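Local coordinates for Rho-related gtp-binding protein RHOD (PDB 2J1L) that belongs to the Rho branch of the Ras-like small GTP-binding proteins and holds a guanine nucleotide at one end of its central sheet, at residues 108-113 and 198-203; 146-151 and 185-190. All blocks are in the same frame, centred on the assembly; numbering follows the deposited sequence.

Contact 1: 108-113 and 198-203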
ATOM      1  N   VAL A 108      -1.649  10.797  -4.015  1.00 59.40           N
ATOM      2  CA  VAL A 108      -2.277   9.732  -3.239  1.00 58.82           C
ATOM      3  C   VAL A 108      -1.211   8.952  -2.494  1.00 58.48           C
ATOM      4  O   VAL A 108      -0.088   8.767  -2.982  1.00 58.14           O
ATOM      5  CB  VAL A 108      -3.121   8.776  -4.121  1.00 58.92           C
ATOM      6  CG1 VAL A 108      -2.265   8.103  -5.184  1.00 58.19           C
ATOM      7  CG2 VAL A 108      -3.841   7.729  -3.257  1.00 59.43           C
ATOM      8  N   LEU A 109      -1.570   8.526  -1.291  1.00 58.57           N
ATOM      9  CA  LEU A 109      -0.668   7.836  -0.376  1.00 58.40           C
ATOM     10  C   LEU A 109      -1.143   6.420  -0.236  1.00 58.51           C
ATOM     11  O   LEU A 109      -2.346   6.196  -0.010  1.00 58.43           O
ATOM     12  CB  LEU A 109      -0.737   8.468   0.998  1.00 58.43           C
ATOM     13  CG  LEU A 109       0.103   9.708   1.260  1.00 59.04           C
ATOM     14  CD1 LEU A 109      -0.344  10.255   2.581  1.00 57.98           C
ATOM     15  CD2 LEU A 109       1.601   9.386   1.278  1.00 58.43           C
ATOM     16  N   LEU A 110      -0.217   5.474  -0.372  1.00 58.09           N
ATOM     17  CA  LEU A 110      -0.496   4.080  -0.131  1.00 58.05           C
ATOM     18  C   LEU A 110       0.198   3.723   1.152  1.00 58.80           C
ATOM     19  O   LEU A 110       1.422   3.633   1.196  1.00 59.51           O
ATOM     20  CB  LEU A 110       0.028   3.205  -1.262  1.00 58.27           C
ATOM     21  CG  LEU A 110      -0.480   3.504  -2.688  1.00 58.04           C
ATOM     22  CD1 LEU A 110       0.115   2.486  -3.690  1.00 55.89           C
ATOM     23  CD2 LEU A 110      -2.008   3.486  -2.745  1.00 55.54           C
ATOM     24  N   LEU A 111      -0.590   3.569   2.213  1.00 59.72           N
ATOM     25  CA  LEU A 111      -0.114   3.070   3.491  1.00 59.75           C
ATOM     26  C   LEU A 111      -0.102   1.544   3.450  1.00 59.53           C
ATOM     27  O   LEU A 111      -1.150   0.925   3.498  1.00 59.12           O
ATOM     28  CB  LEU A 111      -1.029   3.538   4.619  1.00 59.69           C
ATOM     29  CG  LEU A 111      -1.106   5.034   4.899  1.00 61.48           C
ATOM     30  CD1 LEU A 111      -1.507   5.272   6.383  1.00 60.47           C
ATOM     31  CD2 LEU A 111       0.211   5.763   4.577  1.00 63.68           C
ATOM     32  N   CYS A 112       1.092   0.965   3.396  1.00 59.93           N
ATOM     33  CA  CYS A 112       1.291  -0.470   3.178  1.00 60.52           C
ATOM     34  C   CYS A 112       1.588  -1.251   4.453  1.00 60.77           C
ATOM     35  O   CYS A 112       2.289  -0.775   5.339  1.00 59.93           O
ATOM     36  CB  CYS A 112       2.481  -0.674   2.242  1.00 60.74           C
ATOM     37  SG  CYS A 112       2.214   0.029   0.607  1.00 60.44           S
ATOM     38  N   PHE A 113       1.071  -2.469   4.531  1.00 61.23           N
ATOM     39  CA  PHE A 113       1.513  -3.383   5.583  1.00 62.16           C
ATOM     40  C   PHE A 113       1.570  -4.832   5.095  1.00 62.42           C
ATOM     41  O   PHE A 113       0.918  -5.181   4.124  1.00 62.50           O
ATOM     42  CB  PHE A 113       0.609  -3.271   6.796  1.00 62.07           C
ATOM     43  CG  PHE A 113      -0.770  -3.793   6.560  1.00 63.08           C
ATOM     44  CD1 PHE A 113      -1.766  -2.961   6.049  1.00 62.43           C
ATOM     45  CD2 PHE A 113      -1.078  -5.116   6.853  1.00 62.40           C
ATOM     46  CE1 PHE A 113      -3.033  -3.442   5.840  1.00 62.04           C
ATOM     47  CE2 PHE A 113      -2.349  -5.595   6.653  1.00 63.00           C
ATOM     48  CZ  PHE A 113      -3.331  -4.759   6.137  1.00 62.61           C
ATOM     49  N   ALA A 198      -3.964  -3.547 -10.229  1.00 63.26           N
ATOM     50  CA  ALA A 198      -5.213  -3.012  -9.711  1.00 62.73           C
ATOM     51  C   ALA A 198      -4.911  -2.004  -8.619  1.00 61.84           C
ATOM     52  O   ALA A 198      -5.507  -0.940  -8.599  1.00 62.23           O
ATOM     53  CB  ALA A 198      -6.130  -4.115  -9.183  1.00 62.78           C
ATOM     54  N   VAL A 199      -3.959  -2.300  -7.742  1.00 60.60           N
ATOM     55  CA  VAL A 199      -3.624  -1.331  -6.708  1.00 60.11           C
ATOM     56  C   VAL A 199      -3.263   0.020  -7.315  1.00 59.97           C
ATOM     57  O   VAL A 199      -3.744   1.052  -6.868  1.00 60.25           O
ATOM     58  CB  VAL A 199      -2.470  -1.785  -5.782  1.00 60.06           C
ATOM     59  CG1 VAL A 199      -2.180  -0.712  -4.772  1.00 57.60           C
ATOM     60  CG2 VAL A 199      -2.812  -3.112  -5.081  1.00 59.41           C
ATOM     61  N   PHE A 200      -2.427   0.030  -8.333  1.00 59.97           N
ATOM     62  CA  PHE A 200      -1.961   1.300  -8.854  1.00 60.49           C
ATOM     63  C   PHE A 200      -2.986   1.969  -9.767  1.00 60.94           C
ATOM     64  O   PHE A 200      -2.927   3.167  -9.969  1.00 60.97           O
ATOM     65  CB  PHE A 200      -0.617   1.139  -9.545  1.00 60.13           C
ATOM     66  CG  PHE A 200       0.506   0.900  -8.586  1.00 61.15           C
ATOM     67  CD1 PHE A 200       1.149   1.970  -7.960  1.00 60.87           C
ATOM     68  CD2 PHE A 200       0.915  -0.391  -8.275  1.00 61.71           C
ATOM     69  CE1 PHE A 200       2.158   1.757  -7.083  1.00 59.15           C
ATOM     70  CE2 PHE A 200       1.949  -0.593  -7.383  1.00 61.27           C
ATOM     71  CZ  PHE A 200       2.554   0.483  -6.779  1.00 60.12           C
ATOM     72  N   GLN A 201      -3.923   1.201 -10.302  1.00 61.58           N
ATOM     73  CA  GLN A 201      -5.027   1.765 -11.060  1.00 62.29           C
ATOM     74  C   GLN A 201      -6.048   2.438 -10.157  1.00 62.26           C
ATOM     75  O   GLN A 201      -6.550   3.509 -10.486  1.00 61.92           O
ATOM     76  CB  GLN A 201      -5.732   0.678 -11.877  1.00 63.01           C
ATOM     77  CG  GLN A 201      -5.130   0.472 -13.237  1.00 64.32           C
ATOM     78  CD  GLN A 201      -5.890  -0.535 -14.033  1.00 65.52           C
ATOM     79  OE1 GLN A 201      -6.589  -0.177 -14.979  1.00 69.59           O
ATOM     80  NE2 GLN A 201      -5.777  -1.807 -13.659  1.00 64.19           N
ATOM     81  N   GLU A 202      -6.391   1.791  -9.050  1.00 62.52           N
ATOM     82  CA  GLU A 202      -7.215   2.431  -8.029  1.00 63.01           C
ATOM     83  C   GLU A 202      -6.540   3.688  -7.528  1.00 62.43           C
ATOM     84  O   GLU A 202      -7.154   4.742  -7.445  1.00 62.66           O
ATOM     85  CB  GLU A 202      -7.446   1.507  -6.846  1.00 63.56           C
ATOM     86  CG  GLU A 202      -8.841   0.901  -6.843  1.00 66.77           C
ATOM     87  CD  GLU A 202      -9.927   1.954  -6.637  1.00 69.83           C
ATOM     88  OE1 GLU A 202     -10.091   2.444  -5.491  1.00 71.07           O
ATOM     89  OE2 GLU A 202     -10.611   2.288  -7.634  1.00 73.34           O
ATOM     90  N   ALA A 203      -5.264   3.560  -7.196  1.00 62.02           N
ATOM     91  CA  ALA A 203      -4.449   4.694  -6.799  1.00 61.47           C
ATOM     92  C   ALA A 203      -4.660   5.876  -7.772  1.00 61.50           C
ATOM     93  O   ALA A 203      -5.053   6.975  -7.365  1.00 61.98           O
ATOM     94  CB  ALA A 203      -2.982   4.269  -6.747  1.00 60.62           C
TER
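Val108 and Leu110 of the central strand 106-114 pack against Val199, Phe200 and Ala203 of the C-terminal helix 196-209 in a buried helix-on-sheet contact made by apolar side chains, with no hydrogen bond across it. The strand and helix segments run closer to antiparallel than parallel, at 144° between their N-to-C directions, with their axes 10.0 Å apart. Val108 and Leu110 are two residues apart on the strand, so both aim their side chains at the helix, and the helix replies with residues from one flank.

Leu110 does most of the work, and its two methyls part company. CD1 touches two neighbouring residues of the helix: it lies 4.1 Å from CG1 of Val199 and 4.0 Å from CE1 of Phe200. The leucine and phenylalanine side chains cross at about a right angle, and the methyl comes to the ring obliquely. The other methyl, CD2, sits 4.2 Å from CB of Ala203, one helical turn on from Val199. The leucine thus bridges that turn. Its CG lies opposite the carbonyl carbon (chi1 -57°) and CD1 continues in an extended line (chi2 -178°), which carries the fork out from the strand to the helix.

Val108 meets the helix further along, where the backbones come nearest, 6.5 Å between CA of Val108 and CA of Ala203. Its CG1 lies 3.7 Å from the carbonyl O of Ala203, a van der Waals contact, and 4.2 Å from CB of the same alanine. Phe200 also stacks on Phe54 of helix 47-55, while Leu109 and Leu111 turn to the other side of the strand, toward helix 118-135. A parallel core strand sandwiched between helices on its two faces is the α/β arrangement of the Ras-like G domain.

Contact 2: 146-151 and 185-190. With GDP (guanosine-5'-diphosphate), chain B.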
ATOM      1  N   CYS A 146      -0.127  -6.192   1.872  1.00 60.65           N
ATOM      2  CA  CYS A 146       0.844  -6.864   1.002  1.00 60.92           C
ATOM      3  C   CYS A 146       1.186  -8.317   1.417  1.00 61.34           C
ATOM      4  O   CYS A 146       0.948  -8.730   2.552  1.00 61.07           O
ATOM      5  CB  CYS A 146       2.138  -6.074   0.987  1.00 60.73           C
ATOM      6  SG  CYS A 146       1.975  -4.348   0.360  1.00 63.26           S
ATOM      7  N   LYS A 147       1.765  -9.070   0.482  1.00 61.43           N
ATOM      8  CA  LYS A 147       2.165 -10.445   0.710  1.00 61.81           C
ATOM      9  C   LYS A 147       0.980 -11.356   1.072  1.00 62.34           C
ATOM     10  O   LYS A 147       1.126 -12.266   1.902  1.00 62.16           O
ATOM     11  CB  LYS A 147       3.221 -10.529   1.813  1.00 61.70           C
ATOM     12  CG  LYS A 147       4.318  -9.494   1.750  1.00 61.87           C
ATOM     13  CD  LYS A 147       5.534  -9.989   2.543  1.00 63.24           C
ATOM     14  CE  LYS A 147       6.470  -8.865   2.933  1.00 64.50           C
ATOM     15  NZ  LYS A 147       7.264  -9.215   4.149  1.00 64.42           N
ATOM     16  N   THR A 148      -0.176 -11.131   0.441  1.00 62.52           N
ATOM     17  CA  THR A 148      -1.386 -11.927   0.731  1.00 62.85           C
ATOM     18  C   THR A 148      -1.198 -13.432   0.466  1.00 63.08           C
ATOM     19  O   THR A 148      -1.967 -14.270   0.957  1.00 63.42           O
ATOM     20  CB  THR A 148      -2.592 -11.438  -0.078  1.00 62.78           C
ATOM     21  OG1 THR A 148      -2.287 -11.495  -1.482  1.00 64.49           O
ATOM     22  CG2 THR A 148      -2.962  -9.991   0.306  1.00 62.39           C
ATOM     23  N   ASP A 149      -0.169 -13.778  -0.296  1.00 62.86           N
ATOM     24  CA  ASP A 149       0.154 -15.178  -0.539  1.00 62.92           C
ATOM     25  C   ASP A 149       0.545 -15.919   0.746  1.00 63.19           C
ATOM     26  O   ASP A 149       0.369 -17.147   0.845  1.00 63.50           O
ATOM     27  CB  ASP A 149       1.266 -15.296  -1.582  1.00 62.64           C
ATOM     28  CG  ASP A 149       2.511 -14.533  -1.196  1.00 62.63           C
ATOM     29  OD1 ASP A 149       2.454 -13.273  -1.144  1.00 63.58           O
ATOM     30  OD2 ASP A 149       3.544 -15.187  -0.956  1.00 60.75           O
ATOM     31  N   LEU A 150       1.045 -15.176   1.732  1.00 63.28           N
ATOM     32  CA  LEU A 150       1.563 -15.779   2.967  1.00 63.40           C
ATOM     33  C   LEU A 150       0.507 -16.210   4.003  1.00 63.58           C
ATOM     34  O   LEU A 150       0.852 -16.862   4.986  1.00 63.49           O
ATOM     35  CB  LEU A 150       2.595 -14.842   3.615  1.00 63.38           C
ATOM     36  CG  LEU A 150       3.898 -14.678   2.812  1.00 62.64           C
ATOM     37  CD1 LEU A 150       4.932 -13.870   3.610  1.00 61.20           C
ATOM     38  CD2 LEU A 150       4.446 -16.035   2.411  1.00 59.21           C
ATOM     39  N   ARG A 151      -0.762 -15.858   3.788  1.00 63.89           N
ATOM     40  CA  ARG A 151      -1.866 -16.440   4.562  1.00 64.04           C
ATOM     41  C   ARG A 151      -1.950 -17.942   4.339  1.00 64.12           C
ATOM     42  O   ARG A 151      -2.213 -18.699   5.275  1.00 64.37           O
ATOM     43  CB  ARG A 151      -3.207 -15.848   4.157  1.00 64.22           C
ATOM     44  CG  ARG A 151      -3.339 -14.375   4.396  1.00 65.28           C
ATOM     45  CD  ARG A 151      -4.798 -13.955   4.336  1.00 67.02           C
ATOM     46  NE  ARG A 151      -4.927 -12.527   4.620  1.00 67.89           N
ATOM     47  CZ  ARG A 151      -5.383 -11.603   3.780  1.00 68.30           C
ATOM     48  NH1 ARG A 151      -5.448 -10.346   4.179  1.00 69.63           N
ATOM     49  NH2 ARG A 151      -5.779 -11.905   2.553  1.00 69.89           N
ATOM     50  N   TYR A 185      -9.408   0.067   0.744  1.00 60.18           N
ATOM     51  CA  TYR A 185      -8.484  -0.956   1.174  1.00 60.26           C
ATOM     52  C   TYR A 185      -8.351  -1.983   0.072  1.00 60.61           C
ATOM     53  O   TYR A 185      -9.339  -2.465  -0.470  1.00 60.79           O
ATOM     54  CB  TYR A 185      -8.952  -1.630   2.451  1.00 60.40           C
ATOM     55  CG  TYR A 185      -8.153  -2.868   2.776  1.00 60.87           C
ATOM     56  CD1 TYR A 185      -6.933  -2.782   3.414  1.00 61.38           C
ATOM     57  CD2 TYR A 185      -8.608  -4.130   2.412  1.00 62.19           C
ATOM     58  CE1 TYR A 185      -6.189  -3.919   3.674  1.00 61.78           C
ATOM     59  CE2 TYR A 185      -7.870  -5.263   2.678  1.00 60.83           C
ATOM     60  CZ  TYR A 185      -6.676  -5.150   3.297  1.00 60.31           C
ATOM     61  OH  TYR A 185      -5.965  -6.274   3.559  1.00 61.56           O
ATOM     62  N   LEU A 186      -7.109  -2.316  -0.250  1.00 61.29           N
ATOM     63  CA  LEU A 186      -6.805  -3.261  -1.298  1.00 61.43           C
ATOM     64  C   LEU A 186      -5.728  -4.197  -0.823  1.00 61.62           C
ATOM     65  O   LEU A 186      -5.004  -3.909   0.119  1.00 62.12           O
ATOM     66  CB  LEU A 186      -6.317  -2.517  -2.523  1.00 61.73           C
ATOM     67  CG  LEU A 186      -7.290  -1.482  -3.104  1.00 63.03           C
ATOM     68  CD1 LEU A 186      -6.532  -0.332  -3.807  1.00 63.37           C
ATOM     69  CD2 LEU A 186      -8.278  -2.185  -4.034  1.00 62.79           C
ATOM     70  N   GLU A 187      -5.629  -5.321  -1.500  1.00 62.59           N
ATOM     71  CA  GLU A 187      -4.667  -6.363  -1.176  1.00 63.11           C
ATOM     72  C   GLU A 187      -4.029  -6.889  -2.434  1.00 63.00           C
ATOM     73  O   GLU A 187      -4.670  -6.937  -3.501  1.00 63.19           O
ATOM     74  CB  GLU A 187      -5.376  -7.537  -0.560  1.00 63.33           C
ATOM     75  CG  GLU A 187      -5.857  -7.286   0.801  1.00 64.52           C
ATOM     76  CD  GLU A 187      -6.501  -8.523   1.392  1.00 65.23           C
ATOM     77  OE1 GLU A 187      -6.795  -9.474   0.637  1.00 65.13           O
ATOM     78  OE2 GLU A 187      -6.701  -8.536   2.621  1.00 65.58           O
ATOM     79  N   CYS A 188      -2.794  -7.349  -2.288  1.00 62.76           N
ATOM     80  CA  CYS A 188      -2.057  -7.891  -3.408  1.00 62.74           C
ATOM     81  C   CYS A 188      -0.945  -8.781  -2.912  1.00 62.57           C
ATOM     82  O   CYS A 188      -0.592  -8.751  -1.734  1.00 62.17           O
ATOM     83  CB  CYS A 188      -1.452  -6.752  -4.195  1.00 62.57           C
ATOM     84  SG  CYS A 188      -0.384  -5.763  -3.158  1.00 63.93           S
ATOM     85  N   SER A 189      -0.417  -9.576  -3.831  1.00 62.86           N
ATOM     86  CA  SER A 189       0.801 -10.322  -3.619  1.00 63.37           C
ATOM     87  C   SER A 189       1.743  -9.970  -4.753  1.00 63.64           C
ATOM     88  O   SER A 189       1.443 -10.255  -5.908  1.00 64.06           O
ATOM     89  CB  SER A 189       0.527 -11.831  -3.627  1.00 63.36           C
ATOM     90  OG  SER A 189       1.745 -12.568  -3.542  1.00 63.28           O
ATOM     91  N   ALA A 190       2.866  -9.338  -4.438  1.00 63.99           N
ATOM     92  CA  ALA A 190       3.860  -9.046  -5.452  1.00 64.46           C
ATOM     93  C   ALA A 190       4.496 -10.347  -5.937  1.00 65.58           C
ATOM     94  O   ALA A 190       4.900 -10.461  -7.091  1.00 65.98           O
ATOM     95  CB  ALA A 190       4.903  -8.107  -4.904  1.00 64.21           C
TER
HETATM   96  PB  GDP B1194      10.184  -3.004   1.840  1.00 70.29           P
HETATM   97  O1B GDP B1194      10.477  -2.494   0.465  1.00 71.86           O
HETATM   98  O2B GDP B1194       8.930  -2.418   2.408  1.00 71.57           O
HETATM   99  O3B GDP B1194      11.351  -2.684   2.741  1.00 72.76           O
HETATM  100  O3A GDP B1194       9.960  -4.580   1.736  1.00 71.68           O
HETATM  101  PA  GDP B1194      10.629  -5.359   0.478  1.00 73.49           P
HETATM  102  O1A GDP B1194       9.932  -5.079  -0.834  1.00 70.51           O
HETATM  103  O2A GDP B1194      12.067  -4.928   0.358  1.00 70.45           O
HETATM  104  O5' GDP B1194      10.439  -6.917   0.867  1.00 71.09           O
HETATM  105  C5' GDP B1194      10.750  -7.398   2.167  1.00 71.44           C
HETATM  106  C4' GDP B1194      10.766  -8.916   2.185  1.00 73.02           C
HETATM  107  O4' GDP B1194       9.483  -9.506   1.902  1.00 71.75           O
HETATM  108  C3' GDP B1194      11.694  -9.451   1.093  1.00 74.67           C
HETATM  109  O3' GDP B1194      12.183 -10.758   1.446  1.00 76.97           O
HETATM  110  C2' GDP B1194      10.790  -9.630  -0.085  1.00 73.07           C
HETATM  111  O2' GDP B1194      11.266 -10.597  -1.006  1.00 76.60           O
HETATM  112  C1' GDP B1194       9.567 -10.155   0.612  1.00 70.42           C
HETATM  113  N9  GDP B1194       8.366  -9.892  -0.182  1.00 69.50           N
HETATM  114  C8  GDP B1194       8.005  -8.759  -0.815  1.00 69.86           C
HETATM  115  N7  GDP B1194       6.782  -8.921  -1.400  1.00 69.92           N
HETATM  116  C5  GDP B1194       6.371 -10.170  -1.138  1.00 68.20           C
HETATM  117  C6  GDP B1194       5.191 -10.973  -1.450  1.00 69.17           C
HETATM  118  O6  GDP B1194       4.232 -10.512  -2.138  1.00 69.71           O
HETATM  119  N1  GDP B1194       5.180 -12.221  -0.971  1.00 69.34           N
HETATM  120  C2  GDP B1194       6.186 -12.745  -0.238  1.00 69.77           C
HETATM  121  N2  GDP B1194       6.085 -14.022   0.197  1.00 69.92           N
HETATM  122  N3  GDP B1194       7.300 -12.067   0.091  1.00 68.65           N
HETATM  123  C4  GDP B1194       7.420 -10.799  -0.334  1.00 68.96           C
HETATM  124  O   HOH W   1       2.310  -7.602  -1.950  1.00 47.85           O
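Asp149 OD1 takes a hydrogen bond from Ser189 OG at 2.6 Å, arriving well above the carboxylate plane, and the same carboxylate reads the guanine of guanosine-5'-diphosphate. The base gives N1 to OD1 at 2.9 Å and N2 to OD2 at 3.0 Å, so each oxygen is engaged. Ser189 OG is also bonded to the backbone N of Leu192, which helps fix the hydroxyl that steadies the aspartate.

Between the backbones, Thr148 N donates to Cys188 O in a long hydrogen bond (3.3 Å). Water 1 accepts from Lys147 N and Ala190 N, tying the two loops together beside the base. The aliphatic chain of Lys147 lies over one face of the purine, with CG of Lys147 3.6 Å from C5 of the nucleotide; its NZ forms a salt bridge with Asp114, a hydrogen bond to Gly44 O and a weak one to the ribose O4'.

At the far end Arg151 grips Glu187 end-on, NH1 to OE2 at 2.7 Å and NH2 to OE1 at 3.3 Å. Both oxygens lie near the guanidinium plane, although the carboxylate is tilted 43° from it, so the nitrogens approach the oxygens from above the carboxylate plane. Tyr185 OH gives OE2 a second bond, on its anti lone pair, and Val168 O takes another from NH1. Such pairing would probably keep Glu187 ionised, while the aspartate's paired acceptors select guanine's two N-H groups.

The centres of the two contacts are about 12 Å apart, and both reach the same mixed sheet. Along the chain the order is 108-113, 146-151, 185-190, then 198-203, so both halves of contact 2 fall between those of contact 1. Strand 184-187 leads through the base-binding loop into helix 196-209, which joins the two sites directly: CG2 of Val199 packs on CB of Cys188 at 4.0 Å. On the sheet side, Phe113 O probably accepts a hydrogen bond from Cys146 N at 2.7 Å. Contact 1 therefore belongs to the core beneath the helix, and contact 2 to the nucleotide-binding loops at the strand ends.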